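Local coordinates for glycoside hydrolase family protein (Novosphingobium sp. PP1Y, PDB 6Q2F) that probably hydrolyses terminal alpha-L-rhamnose residues from rhamnosylated compounds, as an alpha-L-rhamnosidase of a glycoside hydrolase family, at residues V104-T107 against P108-D112; Y551-R554 against R555-D559; D559-A562 against S563-G567; W653-P657 against K658-R662; R662-D665 against L666-V669. All coordinates share one frame; numbering follows the deposited sequence.

Contact 1: residues V104-T107 against P108-D112; sequences VYMT and PEWKD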
# COMPACT_ATOMS: atom_id res chain seq x y z
N VAL A 104 1.38 -18.59 -25.01
CA VAL A 104 0.09 -18.07 -24.58
C VAL A 104 -0.33 -18.74 -23.27
O VAL A 104 -0.32 -19.97 -23.16
CB VAL A 104 -0.97 -18.28 -25.68
CG1 VAL A 104 -2.36 -17.85 -25.19
CG2 VAL A 104 -0.56 -17.47 -26.92
N TYR A 105 -0.73 -17.92 -22.31
CA TYR A 105 -1.11 -18.35 -20.97
C TYR A 105 -1.98 -19.60 -20.97
O TYR A 105 -3.04 -19.63 -21.60
CB TYR A 105 -1.85 -17.20 -20.29
CG TYR A 105 -2.28 -17.49 -18.87
CD1 TYR A 105 -1.37 -17.46 -17.83
CD2 TYR A 105 -3.61 -17.75 -18.56
CE1 TYR A 105 -1.76 -17.71 -16.51
CE2 TYR A 105 -4.01 -17.98 -17.23
CZ TYR A 105 -3.07 -17.97 -16.24
OH TYR A 105 -3.45 -18.21 -14.95
N MSE A 106 -1.52 -20.63 -20.25
CA MSE A 106 -2.20 -21.90 -20.04
C MSE A 106 -2.33 -22.82 -21.26
O MSE A 106 -3.01 -23.82 -21.16
CB MSE A 106 -3.61 -21.71 -19.44
CG MSE A 106 -3.59 -21.34 -17.93
SE MSE A 106 -2.85 -22.73 -16.76
CE MSE A 106 -2.33 -21.61 -15.22
N THR A 107 -1.69 -22.50 -22.39
CA THR A 107 -1.55 -23.47 -23.45
C THR A 107 -0.49 -24.51 -23.08
O THR A 107 0.34 -24.26 -22.20
CB THR A 107 -1.16 -22.81 -24.77
OG1 THR A 107 0.08 -22.13 -24.60
CG2 THR A 107 -2.25 -21.84 -25.24
N PRO A 108 -0.50 -25.68 -23.73
CA PRO A 108 0.51 -26.70 -23.41
C PRO A 108 1.94 -26.18 -23.31
O PRO A 108 2.61 -26.45 -22.30
CB PRO A 108 0.33 -27.71 -24.54
CG PRO A 108 -1.19 -27.70 -24.73
CD PRO A 108 -1.55 -26.23 -24.61
N GLU A 109 2.42 -25.41 -24.28
CA GLU A 109 3.80 -24.95 -24.22
C GLU A 109 4.02 -23.98 -23.06
O GLU A 109 5.07 -24.01 -22.42
CB GLU A 109 4.23 -24.30 -25.53
CG GLU A 109 5.76 -24.16 -25.66
CD GLU A 109 6.22 -23.88 -27.09
OE1 GLU A 109 7.41 -23.53 -27.27
OE2 GLU A 109 5.41 -24.02 -28.03
N TRP A 110 3.04 -23.12 -22.79
CA TRP A 110 3.11 -22.26 -21.62
C TRP A 110 3.13 -23.08 -20.34
O TRP A 110 3.94 -22.83 -19.43
CB TRP A 110 1.93 -21.28 -21.61
CG TRP A 110 2.03 -20.24 -20.55
CD1 TRP A 110 2.52 -18.96 -20.69
CD2 TRP A 110 1.64 -20.37 -19.17
NE1 TRP A 110 2.46 -18.30 -19.48
CE2 TRP A 110 1.92 -19.14 -18.54
CE3 TRP A 110 1.09 -21.41 -18.42
CZ2 TRP A 110 1.67 -18.92 -17.17
CZ3 TRP A 110 0.83 -21.19 -17.05
CH2 TRP A 110 1.12 -19.95 -16.45
N LYS A 111 2.25 -24.09 -20.26
CA LYS A 111 2.18 -24.87 -19.03
C LYS A 111 3.47 -25.64 -18.81
O LYS A 111 3.94 -25.76 -17.67
CB LYS A 111 0.96 -25.80 -19.05
CG LYS A 111 -0.36 -25.04 -18.96
CD LYS A 111 -1.58 -25.96 -18.81
CE LYS A 111 -1.71 -26.99 -19.92
NZ LYS A 111 -2.92 -27.85 -19.62
N ASP A 112 4.06 -26.15 -19.88
CA ASP A 112 5.33 -26.85 -19.75
C ASP A 112 6.44 -25.90 -19.31
O ASP A 112 7.30 -26.27 -18.51
CB ASP A 112 5.69 -27.54 -21.06
CG ASP A 112 6.79 -28.55 -20.89
OD1 ASP A 112 6.66 -29.42 -19.99
OD2 ASP A 112 7.79 -28.48 -21.62
O HOH W 1 -5.10 -26.15 -19.89
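Trp110 lays its indole against the turn that leads into its own helix, Tyr105 and Met106 meeting it in succession. Its CB lies 3.0 Å from Val104 O, a carbonyl already taken by two donors, Thr107 N and Thr107 OG1, the hydroxyl using an in-plane lone pair at 2.6 Å from Val104 O. Because CG stands anti to the backbone N (chi1 -172°), the ring is carried against the turn: Met106 N comes obliquely to within 3.3 Å of Trp110 CE3, and Tyr105 CA sits over the indole face in a CH-pi contact, 3.6 Å from the centroid of the Trp110 five-membered ring. Val104-Thr107 is a type II beta turn, and Thr107 is the N-cap of helix 108-124, which links two neighbouring parallel strands of the (beta/alpha)8 barrel. Farther along the indole, Trp110 CZ2 receives Tyr105 CD1 at 3.4 Å in a T-shaped pair. Trp110 CZ3 touches CE of selenomethionine Met106 at 3.7 Å, the selenium lying obliquely to the ring. A serine in place of Trp110 would probably leave the Tyr105 edge without its aromatic face and Asp90 without the NE1 donor. Beyond the indole, Lys111 N bonds Thr107 O at 2.7 Å, while Lys111 NZ pairs with Asp485 and a water.

Contact 2: residues Y551-R554 against R555-D559; sequences YDYR and RTLAD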
# COMPACT_ATOMS: atom_id res chain seq x y z
N TYR A 551 -22.88 3.99 7.96
CA TYR A 551 -21.61 3.58 8.57
C TYR A 551 -21.61 2.08 8.88
O TYR A 551 -20.65 1.37 8.55
CB TYR A 551 -21.35 4.37 9.85
CG TYR A 551 -20.18 3.85 10.67
CD1 TYR A 551 -20.36 2.86 11.64
CD2 TYR A 551 -18.89 4.31 10.46
CE1 TYR A 551 -19.29 2.35 12.37
CE2 TYR A 551 -17.80 3.82 11.21
CZ TYR A 551 -18.02 2.84 12.15
OH TYR A 551 -16.96 2.33 12.90
N ASP A 552 -22.67 1.59 9.53
CA ASP A 552 -22.78 0.17 9.85
C ASP A 552 -22.79 -0.68 8.59
O ASP A 552 -22.26 -1.80 8.58
CB ASP A 552 -24.06 -0.09 10.67
CG ASP A 552 -23.94 0.41 12.10
OD1 ASP A 552 -22.79 0.54 12.58
OD2 ASP A 552 -24.99 0.65 12.75
N TYR A 553 -23.42 -0.18 7.53
CA TYR A 553 -23.45 -0.93 6.28
C TYR A 553 -22.07 -0.99 5.66
O TYR A 553 -21.59 -2.07 5.29
CB TYR A 553 -24.47 -0.31 5.33
CG TYR A 553 -24.82 -1.18 4.15
CD1 TYR A 553 -25.86 -2.10 4.23
CD2 TYR A 553 -24.10 -1.09 2.96
CE1 TYR A 553 -26.19 -2.90 3.15
CE2 TYR A 553 -24.41 -1.89 1.88
CZ TYR A 553 -25.46 -2.79 1.98
OH TYR A 553 -25.79 -3.60 0.91
N ARG A 554 -21.39 0.15 5.58
CA ARG A 554 -20.02 0.17 5.08
C ARG A 554 -19.13 -0.72 5.93
O ARG A 554 -18.26 -1.42 5.41
CB ARG A 554 -19.47 1.60 5.05
CG ARG A 554 -20.16 2.50 4.01
CD ARG A 554 -19.38 3.79 3.80
NE ARG A 554 -19.12 4.44 5.08
CZ ARG A 554 -19.99 5.22 5.71
NH1 ARG A 554 -21.18 5.47 5.17
NH2 ARG A 554 -19.67 5.77 6.87
N ARG A 555 -19.37 -0.74 7.25
CA ARG A 555 -18.52 -1.53 8.12
C ARG A 555 -18.74 -3.02 7.89
O ARG A 555 -17.80 -3.82 7.98
CB ARG A 555 -18.78 -1.16 9.58
CG ARG A 555 -17.93 -1.96 10.56
CD ARG A 555 -17.81 -1.24 11.88
NE ARG A 555 -17.03 -2.01 12.85
CZ ARG A 555 -16.58 -1.52 13.99
NH1 ARG A 555 -16.82 -0.25 14.30
NH2 ARG A 555 -15.87 -2.29 14.82
N THR A 556 -19.96 -3.41 7.59
CA THR A 556 -20.20 -4.82 7.29
C THR A 556 -19.48 -5.24 6.02
O THR A 556 -18.93 -6.35 5.95
CB THR A 556 -21.71 -5.05 7.18
OG1 THR A 556 -22.33 -4.70 8.43
CG2 THR A 556 -22.01 -6.51 6.86
N LEU A 557 -19.47 -4.38 5.01
CA LEU A 557 -18.74 -4.71 3.79
C LEU A 557 -17.25 -4.87 4.09
O LEU A 557 -16.61 -5.82 3.64
CB LEU A 557 -18.97 -3.62 2.73
CG LEU A 557 -20.40 -3.38 2.23
CD1 LEU A 557 -20.48 -2.11 1.40
CD2 LEU A 557 -20.85 -4.58 1.39
N ALA A 558 -16.70 -3.94 4.89
CA ALA A 558 -15.29 -4.05 5.27
C ALA A 558 -15.03 -5.33 6.04
O ALA A 558 -14.03 -6.01 5.79
CB ALA A 558 -14.87 -2.82 6.08
N ASP A 559 -15.93 -5.69 6.96
CA ASP A 559 -15.78 -6.94 7.71
C ASP A 559 -15.76 -8.14 6.77
O ASP A 559 -14.98 -9.08 6.95
CB ASP A 559 -16.91 -7.10 8.73
CG ASP A 559 -16.79 -6.15 9.93
OD1 ASP A 559 -15.67 -5.66 10.23
OD2 ASP A 559 -17.84 -5.91 10.58
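From Tyr551-Arg554 into Arg555-Asp559 the backbone is regular alpha-helix, with four successive i to i+4 bonds from Arg555 N to Tyr551 O (2.8 Å) through to Ala558 N to Arg554 O. This is part of helix 543-575, which lies between strands 497-502 and 579-582 of the (beta/alpha)8 barrel. Tyr551 and Arg555 run side by side in the same direction. With CG anti to the backbone N (chi1 179°) and the chain extended to NE, Arg555 carries CD to 3.9 Å from Tyr551 CE1 and sets NH1 2.9 Å from Tyr551 OH. That bond is bent, and it is somewhat doubtful, because the position of Arg555 NH1 is less sure. The phenol oxygen comes at the edge of the guanidinium, whose plane is turned 76° from the ring. A phenylalanine in place of Tyr551 would probably keep the ring's packing but deprive Arg555 NH1 and the carbonyl of Glu740 of their hydroxyl partner. One residue on, Asp552 O is gripped twice by Thr556: OG1 at 2.9 Å and the backbone N at 3.0 Å reach Asp552 O from opposite faces of its plane. Tyr553 and Leu557 meet more lightly, Tyr553 CE2 to Leu557 CD1 at 4.0 Å. Tyr553 and Thr556 both touch Met516 of helix 516-524. Arg555 NH1 also forms a salt bridge with Glu740, so Glu740 meets both members of the Tyr551-Arg555 pair, through its carbonyl and its carboxylate, and the arginine's charge is probably balanced at least in part there, the phenol adding a neutral acceptor.

Contact 3: residues D559-A562 against S563-G567; sequences DLLA and SEHYG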
# COMPACT_ATOMS: atom_id res chain seq x y z
N ASP A 559 -15.93 -5.69 6.96
CA ASP A 559 -15.78 -6.94 7.71
C ASP A 559 -15.76 -8.14 6.77
O ASP A 559 -14.98 -9.08 6.95
CB ASP A 559 -16.91 -7.10 8.73
CG ASP A 559 -16.79 -6.15 9.93
OD1 ASP A 559 -15.67 -5.66 10.23
OD2 ASP A 559 -17.84 -5.91 10.58
N LEU A 560 -16.65 -8.15 5.78
CA LEU A 560 -16.76 -9.32 4.92
C LEU A 560 -15.58 -9.41 3.96
O LEU A 560 -15.10 -10.50 3.66
CB LEU A 560 -18.10 -9.29 4.17
CG LEU A 560 -19.38 -9.38 5.03
CD1 LEU A 560 -20.63 -9.20 4.20
CD2 LEU A 560 -19.46 -10.68 5.81
N LEU A 561 -15.07 -8.26 3.49
CA LEU A 561 -13.84 -8.28 2.69
C LEU A 561 -12.74 -9.04 3.42
O LEU A 561 -12.14 -9.97 2.87
CB LEU A 561 -13.40 -6.84 2.39
CG LEU A 561 -12.14 -6.77 1.54
CD1 LEU A 561 -12.41 -7.34 0.14
CD2 LEU A 561 -11.65 -5.31 1.42
N ALA A 562 -12.51 -8.69 4.69
CA ALA A 562 -11.44 -9.31 5.46
C ALA A 562 -11.71 -10.79 5.71
O ALA A 562 -10.81 -11.62 5.58
CB ALA A 562 -11.24 -8.56 6.78
N SER A 563 -12.93 -11.13 6.09
CA SER A 563 -13.18 -12.53 6.41
C SER A 563 -13.51 -13.37 5.18
O SER A 563 -12.98 -14.47 5.02
CB SER A 563 -14.32 -12.65 7.44
OG SER A 563 -15.56 -12.29 6.87
N GLU A 564 -14.39 -12.86 4.32
CA GLU A 564 -14.89 -13.69 3.22
C GLU A 564 -13.92 -13.74 2.05
O GLU A 564 -13.81 -14.77 1.38
CB GLU A 564 -16.28 -13.21 2.76
CG GLU A 564 -17.34 -13.18 3.88
CD GLU A 564 -17.34 -14.45 4.74
OE1 GLU A 564 -17.91 -15.47 4.29
OE2 GLU A 564 -16.74 -14.44 5.85
N HIS A 565 -13.19 -12.68 1.79
CA HIS A 565 -12.13 -12.73 0.77
C HIS A 565 -10.81 -13.19 1.38
O HIS A 565 -10.35 -14.30 1.12
CB HIS A 565 -12.01 -11.39 0.05
CG HIS A 565 -11.02 -11.40 -1.08
ND1 HIS A 565 -9.86 -10.64 -1.08
CD2 HIS A 565 -11.02 -12.07 -2.26
CE1 HIS A 565 -9.21 -10.83 -2.21
NE2 HIS A 565 -9.89 -11.70 -2.95
N TYR A 566 -10.19 -12.34 2.20
CA TYR A 566 -8.82 -12.62 2.63
C TYR A 566 -8.73 -13.80 3.61
O TYR A 566 -7.80 -14.60 3.52
CB TYR A 566 -8.19 -11.35 3.19
CG TYR A 566 -7.96 -10.30 2.11
CD1 TYR A 566 -6.90 -10.41 1.22
CD2 TYR A 566 -8.84 -9.24 1.96
CE1 TYR A 566 -6.69 -9.45 0.22
CE2 TYR A 566 -8.63 -8.29 0.97
CZ TYR A 566 -7.56 -8.40 0.10
OH TYR A 566 -7.37 -7.47 -0.87
N GLY A 567 -9.72 -13.96 4.50
CA GLY A 567 -9.76 -15.16 5.31
C GLY A 567 -9.90 -16.43 4.48
O GLY A 567 -9.17 -17.41 4.67
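Leu561 O is the branching point between Asp559-Ala562 and Ser563-Gly567, accepting from two consecutive amides. Tyr566 N approaches almost in line with the carbonyl at 3.1 Å from Leu561 O, with an N-H angle of 163°, whereas His565 N comes from above the carbonyl plane and makes the more bent bond. Before this point the pattern is alpha-helical: Ser563 N binds Asp559 O at 3.0 Å and Glu564 N binds Leu560 O at 2.6 Å, which also accepts a weak bond from His565 N. After it the step is i to i+5, Gly567 N reaching Ala562 O at 2.8 Å. Ser563 OG turns between its backbone N and carbonyl carbon (chi1 69°) and from there donates to Glu564 OE2 at 2.7 Å, on the anti lone pair, so the bent glutamate is tied to its own neighbour. Asp559 OD2 is met by Arg524 in a salt bridge, and His565 NE2 by Thr139 OG1. Carbon contacts lie beside these bonds: Leu560 CD2 is against the CG of Glu564, and Leu561 CG is 3.9 Å from Tyr566 CE2, the two side chains pointing the same way. His565 ND1 stands over the centre of the Tyr566 ring. The side chain of Tyr566 is about 10 Å from the bound sodium ion. Such a shift from i+4 to i+5 bonding, with carbonyls shared between successive amides at the changeover, is the mark of a pi-type turn within an alpha-helix, here helix 543-575 of the (beta/alpha)8 barrel.

Contact 4: residues W653-P657 against K658-R662; sequences WAFAP and KDLKR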
# COMPACT_ATOMS: atom_id res chain seq x y z
N TRP A 653 16.90 1.89 -16.40
CA TRP A 653 18.19 1.32 -15.99
C TRP A 653 19.06 2.33 -15.24
O TRP A 653 20.29 2.23 -15.23
CB TRP A 653 18.93 0.73 -17.19
CG TRP A 653 18.26 -0.55 -17.65
CD1 TRP A 653 18.52 -1.82 -17.19
CD2 TRP A 653 17.21 -0.68 -18.63
NE1 TRP A 653 17.70 -2.72 -17.83
CE2 TRP A 653 16.89 -2.05 -18.71
CE3 TRP A 653 16.53 0.23 -19.44
CZ2 TRP A 653 15.89 -2.53 -19.56
CZ3 TRP A 653 15.53 -0.26 -20.29
CH2 TRP A 653 15.22 -1.62 -20.34
N ALA A 654 18.43 3.29 -14.56
CA ALA A 654 19.15 4.37 -13.90
C ALA A 654 19.45 4.08 -12.42
O ALA A 654 19.44 4.99 -11.59
CB ALA A 654 18.39 5.68 -14.07
N PHE A 655 19.75 2.83 -12.07
CA PHE A 655 20.00 2.51 -10.67
C PHE A 655 21.13 1.50 -10.53
O PHE A 655 21.14 0.47 -11.20
CB PHE A 655 18.73 1.94 -9.97
CG PHE A 655 17.53 2.82 -10.07
CD1 PHE A 655 16.66 2.72 -11.15
CD2 PHE A 655 17.26 3.74 -9.06
CE1 PHE A 655 15.52 3.53 -11.23
CE2 PHE A 655 16.12 4.56 -9.12
CZ PHE A 655 15.25 4.45 -10.20
N ALA A 656 22.05 1.82 -9.65
CA ALA A 656 23.02 0.90 -9.10
C ALA A 656 22.75 0.83 -7.61
O ALA A 656 22.00 1.66 -7.09
CB ALA A 656 24.45 1.37 -9.39
N PRO A 657 23.31 -0.15 -6.89
CA PRO A 657 22.99 -0.26 -5.45
C PRO A 657 23.25 1.03 -4.69
O PRO A 657 22.53 1.32 -3.72
CB PRO A 657 23.91 -1.40 -4.99
CG PRO A 657 24.07 -2.24 -6.23
CD PRO A 657 24.17 -1.25 -7.35
N LYS A 658 24.19 1.83 -5.14
CA LYS A 658 24.48 3.08 -4.48
C LYS A 658 23.24 3.97 -4.48
O LYS A 658 23.03 4.70 -3.57
CB LYS A 658 25.72 3.78 -5.06
CG LYS A 658 25.47 4.82 -6.12
CD LYS A 658 26.71 5.15 -6.93
CE LYS A 658 27.87 5.65 -6.07
NZ LYS A 658 28.82 6.56 -6.75
N ASP A 659 22.42 3.88 -5.50
CA ASP A 659 21.20 4.67 -5.58
C ASP A 659 20.05 4.05 -4.82
O ASP A 659 19.05 4.73 -4.56
CB ASP A 659 20.77 4.83 -7.03
CG ASP A 659 21.85 5.43 -7.89
OD1 ASP A 659 22.17 6.61 -7.66
OD2 ASP A 659 22.37 4.71 -8.77
N LEU A 660 20.12 2.76 -4.51
CA LEU A 660 18.99 2.08 -3.93
C LEU A 660 19.06 1.97 -2.42
O LEU A 660 18.04 1.69 -1.80
CB LEU A 660 18.86 0.68 -4.53
CG LEU A 660 18.73 0.67 -6.05
CD1 LEU A 660 18.74 -0.77 -6.58
CD2 LEU A 660 17.44 1.38 -6.47
N LYS A 661 20.22 2.17 -1.82
CA LYS A 661 20.41 1.84 -0.41
C LYS A 661 19.41 2.57 0.47
O LYS A 661 18.77 1.97 1.35
CB LYS A 661 21.84 2.16 0.01
CG LYS A 661 22.21 1.70 1.40
CD LYS A 661 23.54 2.34 1.79
CE LYS A 661 23.98 1.96 3.20
NZ LYS A 661 22.96 2.30 4.26
N ARG A 662 19.27 3.89 0.27
CA ARG A 662 18.35 4.69 1.08
C ARG A 662 16.91 4.20 0.98
O ARG A 662 16.13 4.38 1.93
CB ARG A 662 18.43 6.16 0.66
CG ARG A 662 18.24 6.37 -0.83
CD ARG A 662 18.59 7.80 -1.28
NE ARG A 662 17.37 8.58 -1.27
CZ ARG A 662 16.75 9.06 -2.34
NH1 ARG A 662 17.25 8.89 -3.55
NH2 ARG A 662 15.61 9.72 -2.16
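Phe655 packs on Leu660 of the helix that follows it: with CG anti to its own carbonyl carbon (chi1 -55°), the ring brings Phe655 CD2 to 3.5 Å from Leu660 CD2, and Phe655 CB rests against the same methyl, Leu660 CD2, at 3.8 Å. The two side chains cross at about a right angle, and the ring stands nearly perpendicular, at 80°, to the carboxylate of Asp659, whose CB touches it. At Ala656 the contact becomes polar. Ala656 N donates to Asp659 OD2 at 3.0 Å in an almost straight bond, 173°, using the anti lone pair, while Asp659 N returns a bond to Ala656 O at 2.8 Å, so that Ala656 is held through both its N-H and its C=O. The exchange lies where the loop after strand 642-649 enters helix 657-670, a beta-alpha step of the (beta/alpha)8 barrel, and the aspartate side chain folds back over the chain entering the helix. OD2 is shared with Arg1128 in a salt bridge, which probably offsets the charge of the carboxylate. Pro657 closes the segment: having no amide hydrogen to offer, it takes part through its carbonyl, where Pro657 O receives Leu660 N at 2.9 Å from well above the carbonyl plane and Lys661 N weakly, while its ring leans on Trp714 of helix 712-726.

Contact 5: residues R662-D665 against L666-V669; sequences RFID and LEFV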
# COMPACT_ATOMS: atom_id res chain seq x y z
N ARG A 662 19.27 3.89 0.27
CA ARG A 662 18.35 4.69 1.08
C ARG A 662 16.91 4.20 0.98
O ARG A 662 16.13 4.38 1.93
CB ARG A 662 18.43 6.16 0.66
CG ARG A 662 18.24 6.37 -0.83
CD ARG A 662 18.59 7.80 -1.28
NE ARG A 662 17.37 8.58 -1.27
CZ ARG A 662 16.75 9.06 -2.34
NH1 ARG A 662 17.25 8.89 -3.55
NH2 ARG A 662 15.61 9.72 -2.16
N PHE A 663 16.51 3.58 -0.15
CA PHE A 663 15.13 3.08 -0.25
C PHE A 663 14.93 1.85 0.63
O PHE A 663 14.01 1.82 1.46
CB PHE A 663 14.76 2.77 -1.71
CG PHE A 663 14.95 3.93 -2.65
CD1 PHE A 663 14.51 5.19 -2.28
CD2 PHE A 663 15.57 3.77 -3.88
CE1 PHE A 663 14.70 6.29 -3.11
CE2 PHE A 663 15.76 4.86 -4.73
CZ PHE A 663 15.33 6.12 -4.35
N ILE A 664 15.83 0.86 0.52
CA ILE A 664 15.71 -0.38 1.29
C ILE A 664 15.92 -0.12 2.77
O ILE A 664 15.34 -0.82 3.61
CB ILE A 664 16.70 -1.44 0.76
CG1 ILE A 664 16.13 -2.84 0.96
CG2 ILE A 664 18.11 -1.29 1.36
CD1 ILE A 664 15.02 -3.17 -0.06
N ASP A 665 16.77 0.85 3.11
CA ASP A 665 16.94 1.23 4.51
C ASP A 665 15.66 1.84 5.06
O ASP A 665 15.29 1.60 6.21
CB ASP A 665 18.14 2.19 4.66
CG ASP A 665 19.49 1.51 4.36
OD1 ASP A 665 19.55 0.27 4.23
OD2 ASP A 665 20.51 2.22 4.25
N LEU A 666 14.94 2.60 4.24
CA LEU A 666 13.66 3.14 4.69
C LEU A 666 12.64 2.02 4.90
O LEU A 666 11.90 2.04 5.89
CB LEU A 666 13.16 4.18 3.68
CG LEU A 666 11.75 4.69 3.98
CD1 LEU A 666 11.73 5.46 5.34
CD2 LEU A 666 11.23 5.59 2.85
N GLU A 667 12.61 1.03 4.01
CA GLU A 667 11.74 -0.12 4.24
C GLU A 667 12.12 -0.86 5.52
O GLU A 667 11.26 -1.25 6.31
CB GLU A 667 11.83 -1.08 3.06
CG GLU A 667 11.30 -0.51 1.76
CD GLU A 667 11.46 -1.48 0.63
OE1 GLU A 667 11.35 -2.70 0.88
OE2 GLU A 667 11.71 -1.03 -0.50
N PHE A 668 13.43 -1.06 5.71
CA PHE A 668 13.90 -1.76 6.90
C PHE A 668 13.47 -1.04 8.18
O PHE A 668 12.91 -1.66 9.09
CB PHE A 668 15.41 -1.91 6.83
CG PHE A 668 15.88 -3.00 5.89
CD1 PHE A 668 15.16 -4.18 5.76
CD2 PHE A 668 17.03 -2.84 5.14
CE1 PHE A 668 15.59 -5.18 4.93
CE2 PHE A 668 17.46 -3.84 4.27
CZ PHE A 668 16.73 -5.02 4.17
N VAL A 669 13.70 0.28 8.26
CA VAL A 669 13.44 0.99 9.51
C VAL A 669 11.94 1.19 9.73
O VAL A 669 11.52 1.47 10.86
CB VAL A 669 14.20 2.33 9.52
CG1 VAL A 669 13.44 3.42 8.74
CG2 VAL A 669 14.49 2.77 10.96
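Ile664 and Phe668 make the dense side of this helical turn. Ile664 CG1 lies 3.7 Å from Phe668 CE2, the two side chains crossing obliquely. Phe668 CD2 also comes obliquely to 3.0 Å from Ile664 O, the carbonyl that accepts Phe668 N at 2.8 Å. Ile664 holds an unusual first torsion (chi1 -149°), with CG2 between backbone N and carbonyl carbon; its other branch sends Ile664 CD1 to 3.8 Å from Glu667 OE1, across the buried carboxylate. Trp714, Ser721 and Leu725 of helix 712-726 close over this flank, while Met646 of strand 642-649 lies against Ile664 and Glu667. Within this turn Leu666 and Val669 touch little beyond backbone, their outer contacts being with Phe612 and with Val908 of strand 902-908. Arg662, partly exposed, runs clear of the following turn, one guanidinium face lying on Phe663 CE1; its NH2 bonds Phe612 O and the group makes a cation-pi contact with Phe612. The bonding is uneven too, Leu666 N meeting Arg662 O from above the carbonyl plane at 3.1 Å, but Glu667 N lying in the carbonyl plane of Phe663. The helix is kinked at Arg662-Phe663, whose amides lack bonds to the preceding turn, and joins strands 642-649 and 674-677 in a beta-alpha-beta crossover of the barrel. Chemically, both buried carboxylates have polar partners: Glu667 OE1 bonds Ser645 OG, and Asp665 binds Lys661 through OD2 and Tyr717 through OD1, an arrangement likely to keep that aspartate ionised.

In the fold
Five local contacts sample the helices around one (beta/alpha)8 barrel. Contacts 2 and 3 succeed one another on helix 543-575, sharing Asp559, and contacts 4 and 5 do so on helix 657-670, sharing Arg662; in each pair the centres are about 12 Å apart. Contacts 2, 3 and 5 are buried, whereas contacts 1 and 4, both at helix entrances, are partly buried, contact 1 lying farthest from the chain's centre. Contact 1 relies on a turn and an aromatic pair, contact 4 on an aspartate folded back to a loop amide. Bonding is regular in contact 2, widened to a pi-type turn in contact 3 and kinked at the start of contact 5. Charges paired to outside residues occur at both kinds of site.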